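Local coordinates for cyclic dimeric GMP binding protein (Pseudomonas fluorescens, PDB 3PJV) that probably relays intracellular cyclic di-GMP signals through its periplasmic domain to control proteolysis in the periplasm, at residues S114-M117 with F118-K122; F50-G53 with Y54-S57; T79-P82 with D83-K87. One frame throughout, in Å; residues are numbered along the deposited sequence.

Interaction 1 of 3, residues S114-M117 with F118-K122; sequences SHPM and FALAK
Pro116 and Leu120 meet at the first turn of helix 117-128, where Pro116 holds the N-cap position and its carbonyl starts the run of helical bonds. Leu120 N donates to Pro116 O at 2.8 Å, nearly straight (172°), and Ala121 N follows with a bond to Met117 O, tilted from the carbonyl plane. The Leu120 side chain runs outward along the proline: CB stands 3.6 Å from Pro116 O, CG rests against the same oxygen at 3.5 Å, and the CD1 branch ends 4.0 Å from Pro116 CB. With CG anti to the carbonyl carbon (chi1 -72°), the leucine lies alongside the proline and both side chains point the same way.

Met117, present as selenomethionine, leaves the backbone extended (chi1 -176°) and bends at chi3. Its SE sits above the face of the Phe118 ring, 5.2 Å from the centroid, a distant Met-aromatic contact. The same phenylalanine also meets Tyr54 edge-to-face and lies against Tyr54 of the second subunit. His115 gives the turn a polar brace: its ND1 accepts a hydrogen bond from Met117 N, close to the imidazole plane, while NE2 is bonded to Ile75 O of the second subunit, so both ring nitrogens are engaged. Water 1 closes the turn, donating to His115 O at 2.7 Å and accepting from Ala119 N at 3.0 Å.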
ATOM      1  N   SER A 114      -5.305   0.791   7.792  1.00 19.49           N
ATOM      2  CA  SER A 114      -4.759   0.268   6.540  1.00 21.01           C
ATOM      3  C   SER A 114      -5.595  -0.883   6.008  1.00 18.45           C
ATOM      4  O   SER A 114      -6.071  -1.710   6.777  1.00 20.20           O
ATOM      5  CB  SER A 114      -3.314  -0.195   6.747  1.00 23.25           C
ATOM      6  OG  SER A 114      -2.518   0.906   7.138  1.00 27.41           O
ATOM      7  N   HIS A 115      -5.772  -0.942   4.694  1.00 18.72           N
ATOM      8  CA  HIS A 115      -6.605  -2.015   4.130  1.00 21.42           C
ATOM      9  C   HIS A 115      -5.900  -3.371   4.225  1.00 19.13           C
ATOM     10  O   HIS A 115      -4.744  -3.500   3.813  1.00 18.14           O
ATOM     11  CB  HIS A 115      -6.985  -1.698   2.677  1.00 23.05           C
ATOM     12  CG  HIS A 115      -8.214  -2.418   2.212  1.00 22.44           C
ATOM     13  ND1 HIS A 115      -8.237  -3.776   1.974  1.00 22.07           N
ATOM     14  CD2 HIS A 115      -9.472  -1.973   1.973  1.00 25.79           C
ATOM     15  CE1 HIS A 115      -9.450  -4.134   1.593  1.00 22.87           C
ATOM     16  NE2 HIS A 115     -10.219  -3.058   1.584  1.00 24.72           N
ATOM     17  N   PRO A 116      -6.605  -4.396   4.749  1.00 18.39           N
ATOM     18  CA  PRO A 116      -5.999  -5.713   4.998  1.00 18.60           C
ATOM     19  C   PRO A 116      -6.022  -6.672   3.799  1.00 17.49           C
ATOM     20  O   PRO A 116      -5.623  -7.823   3.959  1.00 21.58           O
ATOM     21  CB  PRO A 116      -6.892  -6.286   6.108  1.00 24.04           C
ATOM     22  CG  PRO A 116      -8.235  -5.705   5.817  1.00 22.40           C
ATOM     23  CD  PRO A 116      -7.974  -4.302   5.304  1.00 19.56           C
HETATM   24  N   MSE A 117      -6.460  -6.211   2.632  1.00 18.30           N
HETATM   25  CA  MSE A 117      -6.665  -7.113   1.499  1.00 19.82           C
HETATM   26  C   MSE A 117      -5.432  -7.959   1.145  1.00 22.18           C
HETATM   27  O   MSE A 117      -5.545  -9.154   0.862  1.00 18.96           O
HETATM   28  CB  MSE A 117      -7.135  -6.293   0.298  1.00 25.21           C
HETATM   29  CG  MSE A 117      -7.494  -7.047  -0.951  1.00 33.12           C
HETATM   30 SE   MSE A 117      -7.676  -5.608  -2.274  1.00 45.94          SE
HETATM   31  CE  MSE A 117      -9.390  -4.858  -1.634  1.00 38.99           C
ATOM     32  N   PHE A 118      -4.249  -7.349   1.169  1.00 18.53           N
ATOM     33  CA  PHE A 118      -3.033  -8.073   0.820  1.00 19.05           C
ATOM     34  C   PHE A 118      -2.627  -9.021   1.939  1.00 19.60           C
ATOM     35  O   PHE A 118      -2.172 -10.140   1.688  1.00 22.77           O
ATOM     36  CB  PHE A 118      -1.886  -7.099   0.492  1.00 20.20           C
ATOM     37  CG  PHE A 118      -2.173  -6.197  -0.684  1.00 21.25           C
ATOM     38  CD1 PHE A 118      -1.883  -6.609  -1.977  1.00 27.34           C
ATOM     39  CD2 PHE A 118      -2.765  -4.957  -0.494  1.00 20.49           C
ATOM     40  CE1 PHE A 118      -2.153  -5.782  -3.060  1.00 26.86           C
ATOM     41  CE2 PHE A 118      -3.046  -4.134  -1.575  1.00 21.87           C
ATOM     42  CZ  PHE A 118      -2.735  -4.546  -2.856  1.00 23.15           C
ATOM     43  N   ALA A 119      -2.761  -8.561   3.173  1.00 18.69           N
ATOM     44  CA  ALA A 119      -2.485  -9.414   4.323  1.00 20.96           C
ATOM     45  C   ALA A 119      -3.376 -10.670   4.305  1.00 20.01           C
ATOM     46  O   ALA A 119      -2.901 -11.799   4.475  1.00 20.50           O
ATOM     47  CB  ALA A 119      -2.690  -8.626   5.608  1.00 22.31           C
ATOM     48  N   LEU A 120      -4.669 -10.469   4.086  1.00 18.68           N
ATOM     49  CA  LEU A 120      -5.600 -11.600   4.042  1.00 20.19           C
ATOM     50  C   LEU A 120      -5.268 -12.553   2.900  1.00 21.86           C
ATOM     51  O   LEU A 120      -5.353 -13.778   3.059  1.00 21.67           O
ATOM     52  CB  LEU A 120      -7.038 -11.105   3.935  1.00 19.08           C
ATOM     53  CG  LEU A 120      -7.559 -10.464   5.222  1.00 21.95           C
ATOM     54  CD1 LEU A 120      -8.789  -9.618   4.950  1.00 29.16           C
ATOM     55  CD2 LEU A 120      -7.834 -11.555   6.261  1.00 24.41           C
ATOM     56  N   ALA A 121      -4.898 -11.999   1.748  1.00 19.85           N
ATOM     57  CA  ALA A 121      -4.526 -12.833   0.604  1.00 21.26           C
ATOM     58  C   ALA A 121      -3.345 -13.723   0.951  1.00 25.39           C
ATOM     59  O   ALA A 121      -3.343 -14.904   0.635  1.00 23.39           O
ATOM     60  CB  ALA A 121      -4.219 -11.996  -0.628  1.00 21.13           C
ATOM     61  N   LYS A 122      -2.336 -13.153   1.604  1.00 24.32           N
ATOM     62  CA  LYS A 122      -1.157 -13.928   1.988  1.00 22.43           C
ATOM     63  C   LYS A 122      -1.482 -15.016   3.018  1.00 23.98           C
ATOM     64  O   LYS A 122      -0.963 -16.141   2.950  1.00 23.33           O
ATOM     65  CB  LYS A 122      -0.063 -12.992   2.505  1.00 25.03           C
ATOM     66  CG  LYS A 122       0.557 -12.154   1.402  1.00 23.90           C
ATOM     67  CD  LYS A 122       1.344 -10.987   1.976  1.00 29.78           C
ATOM     68  CE  LYS A 122       2.400 -11.451   2.969  1.00 28.67           C
ATOM     69  NZ  LYS A 122       3.168 -10.274   3.479  1.00 30.69           N
TER
HETATM   70  O   HOH W   1      -3.088  -5.564   3.244  1.00 20.23           O

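Interaction 2 of 3, residues F50-G53 with Y54-S57; sequences FDSG and YYSS
Ser52 packs against one face of the Tyr54 ring and also grips its backbone. Tyr54 N donates to Ser52 OG at 3.2 Å, nearly straight at 167°, and OG is bonded in addition to Ile49 O, one turn back in the chain. Ser52 CB stands over the phenol face, 3.7 Å from the centroid and 15° off the ring normal, in a CH-pi contact; OG comes over that ring too, 3.3 Å from Tyr54 CD2. The serine torsion (chi1 61°) holds OG between its own backbone N and carbonyl carbon, within reach of both the amide and the ring. An alanine in place of Tyr54 would probably open a gap beside Ser52 CB and take one ring neighbour from Phe118.

Phe50 works from the other end of the turn. Its CE2 approaches Tyr55 O to 3.3 Å, while water 2 lies over one face of its ring. That water donates to Phe50 O and accepts from Tyr55 N at 2.9 Å; water 3 donates to the carbonyls of both Gly53 and Tyr55. The chain itself makes a type I beta turn from Phe50 to Gly53, and Gly53 then leaves helical angles with positive phi. The arrangement is that of a helix C-terminus closed by a glycine of positive phi, here carrying the chain from helix 39-50 into strand 55-62.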
ATOM      1  N   PHE A  50       9.001  -5.508   0.580  1.00 23.83           N
ATOM      2  CA  PHE A  50       8.221  -6.582  -0.022  1.00 23.53           C
ATOM      3  C   PHE A  50       7.197  -7.172   0.950  1.00 27.49           C
ATOM      4  O   PHE A  50       6.157  -7.668   0.542  1.00 24.29           O
ATOM      5  CB  PHE A  50       9.124  -7.695  -0.518  1.00 25.07           C
ATOM      6  CG  PHE A  50       8.390  -8.797  -1.224  1.00 28.58           C
ATOM      7  CD1 PHE A  50       8.121  -9.989  -0.577  1.00 30.87           C
ATOM      8  CD2 PHE A  50       7.964  -8.637  -2.535  1.00 31.10           C
ATOM      9  CE1 PHE A  50       7.446 -11.005  -1.220  1.00 33.72           C
ATOM     10  CE2 PHE A  50       7.290  -9.653  -3.181  1.00 27.91           C
ATOM     11  CZ  PHE A  50       7.031 -10.836  -2.524  1.00 31.65           C
ATOM     12  N   ASP A  51       7.517  -7.130   2.234  1.00 26.90           N
ATOM     13  CA  ASP A  51       6.693  -7.816   3.229  1.00 27.61           C
ATOM     14  C   ASP A  51       5.282  -7.235   3.396  1.00 25.28           C
ATOM     15  O   ASP A  51       4.437  -7.837   4.056  1.00 26.67           O
ATOM     16  CB  ASP A  51       7.430  -7.896   4.568  1.00 31.08           C
ATOM     17  CG  ASP A  51       8.527  -8.948   4.567  1.00 35.95           C
ATOM     18  OD1 ASP A  51       8.611  -9.731   3.595  1.00 38.21           O
ATOM     19  OD2 ASP A  51       9.296  -9.007   5.548  1.00 38.57           O
ATOM     20  N   SER A  52       5.028  -6.075   2.797  1.00 26.93           N
ATOM     21  CA  SER A  52       3.683  -5.491   2.803  1.00 24.69           C
ATOM     22  C   SER A  52       2.709  -6.321   1.977  1.00 21.83           C
ATOM     23  O   SER A  52       1.499  -6.304   2.217  1.00 23.81           O
ATOM     24  CB  SER A  52       3.713  -4.070   2.235  1.00 26.33           C
ATOM     25  OG  SER A  52       4.166  -4.070   0.889  1.00 24.48           O
ATOM     26  N   GLY A  53       3.236  -7.000   0.959  1.00 21.23           N
ATOM     27  CA  GLY A  53       2.388  -7.741   0.044  1.00 20.13           C
ATOM     28  C   GLY A  53       1.926  -6.907  -1.141  1.00 19.35           C
ATOM     29  O   GLY A  53       1.234  -7.413  -2.013  1.00 20.14           O
ATOM     30  N   TYR A  54       2.314  -5.629  -1.180  1.00 18.29           N
ATOM     31  CA  TYR A  54       1.827  -4.733  -2.236  1.00 21.02           C
ATOM     32  C   TYR A  54       2.468  -4.995  -3.598  1.00 19.51           C
ATOM     33  O   TYR A  54       1.999  -4.473  -4.615  1.00 19.00           O
ATOM     34  CB  TYR A  54       2.058  -3.257  -1.890  1.00 18.06           C
ATOM     35  CG  TYR A  54       1.432  -2.786  -0.595  1.00 19.83           C
ATOM     36  CD1 TYR A  54       0.303  -3.401  -0.075  1.00 20.89           C
ATOM     37  CD2 TYR A  54       1.983  -1.717   0.107  1.00 22.38           C
ATOM     38  CE1 TYR A  54      -0.263  -2.966   1.116  1.00 21.85           C
ATOM     39  CE2 TYR A  54       1.430  -1.279   1.294  1.00 23.11           C
ATOM     40  CZ  TYR A  54       0.314  -1.903   1.798  1.00 25.08           C
ATOM     41  OH  TYR A  54      -0.230  -1.462   2.980  1.00 24.40           O
ATOM     42  N   TYR A  55       3.552  -5.769  -3.615  1.00 18.67           N
ATOM     43  CA  TYR A  55       4.328  -5.963  -4.845  1.00 16.86           C
ATOM     44  C   TYR A  55       4.328  -7.423  -5.283  1.00 19.54           C
ATOM     45  O   TYR A  55       4.544  -8.319  -4.460  1.00 20.93           O
ATOM     46  CB  TYR A  55       5.766  -5.427  -4.675  1.00 18.53           C
ATOM     47  CG  TYR A  55       5.739  -4.023  -4.133  1.00 17.44           C
ATOM     48  CD1 TYR A  55       5.482  -2.947  -4.974  1.00 14.74           C
ATOM     49  CD2 TYR A  55       5.877  -3.785  -2.772  1.00 17.17           C
ATOM     50  CE1 TYR A  55       5.398  -1.661  -4.479  1.00 16.73           C
ATOM     51  CE2 TYR A  55       5.803  -2.502  -2.268  1.00 20.22           C
ATOM     52  CZ  TYR A  55       5.564  -1.441  -3.133  1.00 20.21           C
ATOM     53  OH  TYR A  55       5.476  -0.159  -2.644  1.00 21.43           O
ATOM     54  N   SER A  56       4.054  -7.661  -6.570  1.00 17.41           N
ATOM     55  CA  SER A  56       4.128  -9.009  -7.135  1.00 19.76           C
ATOM     56  C   SER A  56       5.565  -9.522  -7.132  1.00 19.63           C
ATOM     57  O   SER A  56       5.817 -10.730  -7.005  1.00 21.78           O
ATOM     58  CB  SER A  56       3.608  -9.015  -8.583  1.00 25.55           C
ATOM     59  OG  SER A  56       2.270  -8.555  -8.650  1.00 29.41           O
ATOM     60  N   SER A  57       6.505  -8.598  -7.293  1.00 18.75           N
ATOM     61  CA  SER A  57       7.921  -8.955  -7.338  1.00 17.69           C
ATOM     62  C   SER A  57       8.841  -7.757  -7.106  1.00 17.29           C
ATOM     63  O   SER A  57       8.499  -6.626  -7.431  1.00 16.75           O
ATOM     64  CB  SER A  57       8.243  -9.602  -8.690  1.00 23.06           C
ATOM     65  OG  SER A  57       8.143  -8.659  -9.752  1.00 23.17           O
TER
HETATM   66  O   HOH W   2       4.957  -7.528  -1.801  1.00 23.56           O
HETATM   67  O   HOH W   3       2.511  -9.738  -3.256  1.00 54.93           O

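Interaction 3 of 3, residues T79-P82 with D83-K87; sequences TNVP and DWFVK
Pro82 lays its ring against the indole of Trp84, and this CH-pi contact joins the loop to the first turn of helix 83-89. Pro82 CB sits over the face of the five-membered ring, 3.5 Å from its centroid and 24° off the normal, with Trp84 NE1 the nearest indole atom at 3.3 Å. Pro82 CG carries the overlap on toward the six-membered ring, 3.9 Å from Trp84 CZ2. The tryptophan achieves this by placing CG between its own backbone N and carbonyl carbon (chi1 56°), which folds the indole back alongside the proline.

Apolar packing comes from Val81 and Phe85, whose side chains cross at a slant. Val81 CG1 touches Phe85 CD2 at 3.6 Å, and Pro82 CD lies more loosely against Phe85 CB at 4.4 Å. Helix 117-128 extends this packing: Trp124 meets the Phe85 ring edge-to-face and also packs on Val81 and Pro82. Val78 of the second subunit reaches Val81 and Val86.

Between the two segments the one hydrogen bond is backbone to backbone. Phe85 N donates to Pro82 O at 3.0 Å, bent to 142°, with the donor above the carbonyl plane and not on a lone pair; within the helix Val86 N adds a weak bond to Asp83 O. Thr79 OG1 is bonded to Gln125 NE2 on helix 117-128. With one bent backbone bond between the segments, the contact is mainly apolar: a buried Val81-Phe85 side toward Trp124, and an exposed indole on the proline, whose position in the crystal may owe something to a lattice neighbour.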
ATOM      1  N   THR A  79      -6.235 -12.955  -5.607  0.69 45.52           N
ATOM      2  CA  THR A  79      -6.670 -13.992  -4.693  0.68 40.51           C
ATOM      3  C   THR A  79      -8.069 -13.649  -4.185  0.70 38.41           C
ATOM      4  O   THR A  79      -8.268 -12.620  -3.539  0.77 35.96           O
ATOM      5  CB  THR A  79      -5.696 -14.135  -3.509  1.00 37.99           C
ATOM      6  OG1 THR A  79      -4.390 -14.459  -4.006  0.76 35.16           O
ATOM      7  CG2 THR A  79      -6.151 -15.228  -2.556  1.00 40.64           C
ATOM      8  N   ASN A  80      -9.039 -14.501  -4.505  1.00 39.01           N
ATOM      9  CA  ASN A  80     -10.395 -14.356  -3.979  1.00 31.90           C
ATOM     10  C   ASN A  80     -10.528 -15.091  -2.643  1.00 32.60           C
ATOM     11  O   ASN A  80     -10.810 -16.291  -2.601  1.00 33.43           O
ATOM     12  CB  ASN A  80     -11.436 -14.873  -4.977  1.00 35.85           C
ATOM     13  CG  ASN A  80     -11.480 -14.061  -6.266  1.00 42.29           C
ATOM     14  OD1 ASN A  80     -11.861 -12.886  -6.267  1.00 47.17           O
ATOM     15  ND2 ASN A  80     -11.107 -14.693  -7.373  1.00 39.12           N
ATOM     16  N   VAL A  81     -10.320 -14.371  -1.549  1.00 29.76           N
ATOM     17  CA  VAL A  81     -10.368 -14.971  -0.222  1.00 29.04           C
ATOM     18  C   VAL A  81     -11.816 -15.075   0.252  1.00 29.27           C
ATOM     19  O   VAL A  81     -12.526 -14.073   0.246  1.00 25.14           O
ATOM     20  CB  VAL A  81      -9.573 -14.092   0.765  1.00 28.86           C
ATOM     21  CG1 VAL A  81      -9.622 -14.665   2.165  1.00 27.63           C
ATOM     22  CG2 VAL A  81      -8.132 -13.918   0.280  1.00 27.65           C
ATOM     23  N   PRO A  82     -12.270 -16.285   0.674  1.00 29.94           N
ATOM     24  CA  PRO A  82     -13.670 -16.397   1.095  1.00 28.52           C
ATOM     25  C   PRO A  82     -13.972 -15.533   2.305  1.00 29.13           C
ATOM     26  O   PRO A  82     -13.121 -15.379   3.186  1.00 28.11           O
ATOM     27  CB  PRO A  82     -13.823 -17.885   1.471  1.00 25.28           C
ATOM     28  CG  PRO A  82     -12.708 -18.578   0.746  1.00 25.59           C
ATOM     29  CD  PRO A  82     -11.577 -17.584   0.718  1.00 27.73           C
ATOM     30  N   ASP A  83     -15.187 -14.995   2.346  1.00 28.55           N
ATOM     31  CA  ASP A  83     -15.625 -14.134   3.437  1.00 36.01           C
ATOM     32  C   ASP A  83     -15.469 -14.832   4.774  1.00 33.04           C
ATOM     33  O   ASP A  83     -15.054 -14.223   5.760  1.00 34.48           O
ATOM     34  CB  ASP A  83     -17.096 -13.758   3.246  1.00 49.66           C
ATOM     35  CG  ASP A  83     -17.386 -13.222   1.857  1.00 66.90           C
ATOM     36  OD1 ASP A  83     -17.354 -14.016   0.887  1.00 71.84           O
ATOM     37  OD2 ASP A  83     -17.652 -12.006   1.733  1.00 73.11           O
ATOM     38  N   TRP A  84     -15.801 -16.119   4.803  1.00 29.10           N
ATOM     39  CA  TRP A  84     -15.771 -16.873   6.049  1.00 29.65           C
ATOM     40  C   TRP A  84     -14.359 -17.022   6.621  1.00 30.11           C
ATOM     41  O   TRP A  84     -14.196 -17.230   7.821  1.00 29.35           O
ATOM     42  CB  TRP A  84     -16.448 -18.238   5.891  1.00 30.41           C
ATOM     43  CG  TRP A  84     -15.893 -19.105   4.807  1.00 25.53           C
ATOM     44  CD1 TRP A  84     -16.434 -19.320   3.568  1.00 24.98           C
ATOM     45  CD2 TRP A  84     -14.696 -19.896   4.862  1.00 25.48           C
ATOM     46  NE1 TRP A  84     -15.649 -20.190   2.856  1.00 26.26           N
ATOM     47  CE2 TRP A  84     -14.575 -20.558   3.624  1.00 25.84           C
ATOM     48  CE3 TRP A  84     -13.715 -20.107   5.837  1.00 25.86           C
ATOM     49  CZ2 TRP A  84     -13.512 -21.414   3.333  1.00 24.93           C
ATOM     50  CZ3 TRP A  84     -12.660 -20.950   5.545  1.00 23.64           C
ATOM     51  CH2 TRP A  84     -12.565 -21.594   4.303  1.00 23.82           C
ATOM     52  N   PHE A  85     -13.343 -16.903   5.766  1.00 30.27           N
ATOM     53  CA  PHE A  85     -11.958 -16.998   6.226  1.00 27.01           C
ATOM     54  C   PHE A  85     -11.556 -15.749   7.016  1.00 27.67           C
ATOM     55  O   PHE A  85     -10.792 -15.826   7.979  1.00 27.98           O
ATOM     56  CB  PHE A  85     -11.004 -17.232   5.050  1.00 28.46           C
ATOM     57  CG  PHE A  85      -9.551 -17.376   5.456  1.00 28.08           C
ATOM     58  CD1 PHE A  85      -9.105 -18.545   6.060  1.00 30.80           C
ATOM     59  CD2 PHE A  85      -8.640 -16.362   5.222  1.00 28.21           C
ATOM     60  CE1 PHE A  85      -7.783 -18.690   6.438  1.00 29.76           C
ATOM     61  CE2 PHE A  85      -7.301 -16.502   5.584  1.00 28.51           C
ATOM     62  CZ  PHE A  85      -6.878 -17.674   6.197  1.00 29.10           C
ATOM     63  N   VAL A  86     -12.091 -14.599   6.614  1.00 31.71           N
ATOM     64  CA  VAL A  86     -11.857 -13.358   7.340  1.00 29.34           C
ATOM     65  C   VAL A  86     -12.301 -13.454   8.793  1.00 32.20           C
ATOM     66  O   VAL A  86     -11.558 -13.086   9.702  1.00 32.08           O
ATOM     67  CB  VAL A  86     -12.571 -12.163   6.673  1.00 37.81           C
ATOM     68  CG1 VAL A  86     -12.226 -10.867   7.391  1.00 40.27           C
ATOM     69  CG2 VAL A  86     -12.178 -12.073   5.223  1.00 34.84           C
ATOM     70  N   LYS A  87     -13.520 -13.949   9.007  1.00 33.03           N
ATOM     71  CA  LYS A  87     -14.046 -14.131  10.353  1.00 38.76           C
ATOM     72  C   LYS A  87     -13.185 -15.126  11.120  1.00 35.08           C
ATOM     73  O   LYS A  87     -12.845 -14.903  12.284  1.00 37.24           O
ATOM     74  CB  LYS A  87     -15.490 -14.640  10.297  1.00 45.89           C
ATOM     75  CG  LYS A  87     -16.341 -13.959   9.235  1.00 55.27           C
ATOM     76  CD  LYS A  87     -17.735 -14.578   9.166  1.00 61.90           C
ATOM     77  CE  LYS A  87     -17.652 -16.077   8.932  1.00 64.14           C
ATOM     78  NZ  LYS A  87     -18.989 -16.716   8.832  1.00 65.84           N
TER

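In the fold
Interaction 1 is the middle piece, with its centre about 11 Å from the centre of each of the others. Toward interaction 2, Phe118 CD1 comes to 3.2 Å from Gly53 O, and Lys122 NZ lies 2.8 Å from Asp51 O, so the start of helix 117-128 packs on the turn that ends helix 39-50. Toward interaction 3, Ala121 CA touches Val81 CG2 at 3.8 Å and Leu120 CD1 nears Val86 CG2. Interactions 2 and 3 do not touch: their centres are about 20 Å apart and their nearest atoms about 9 Å. All three also meet the second subunit, tying these local turns to the dimer of the periplasmic domain.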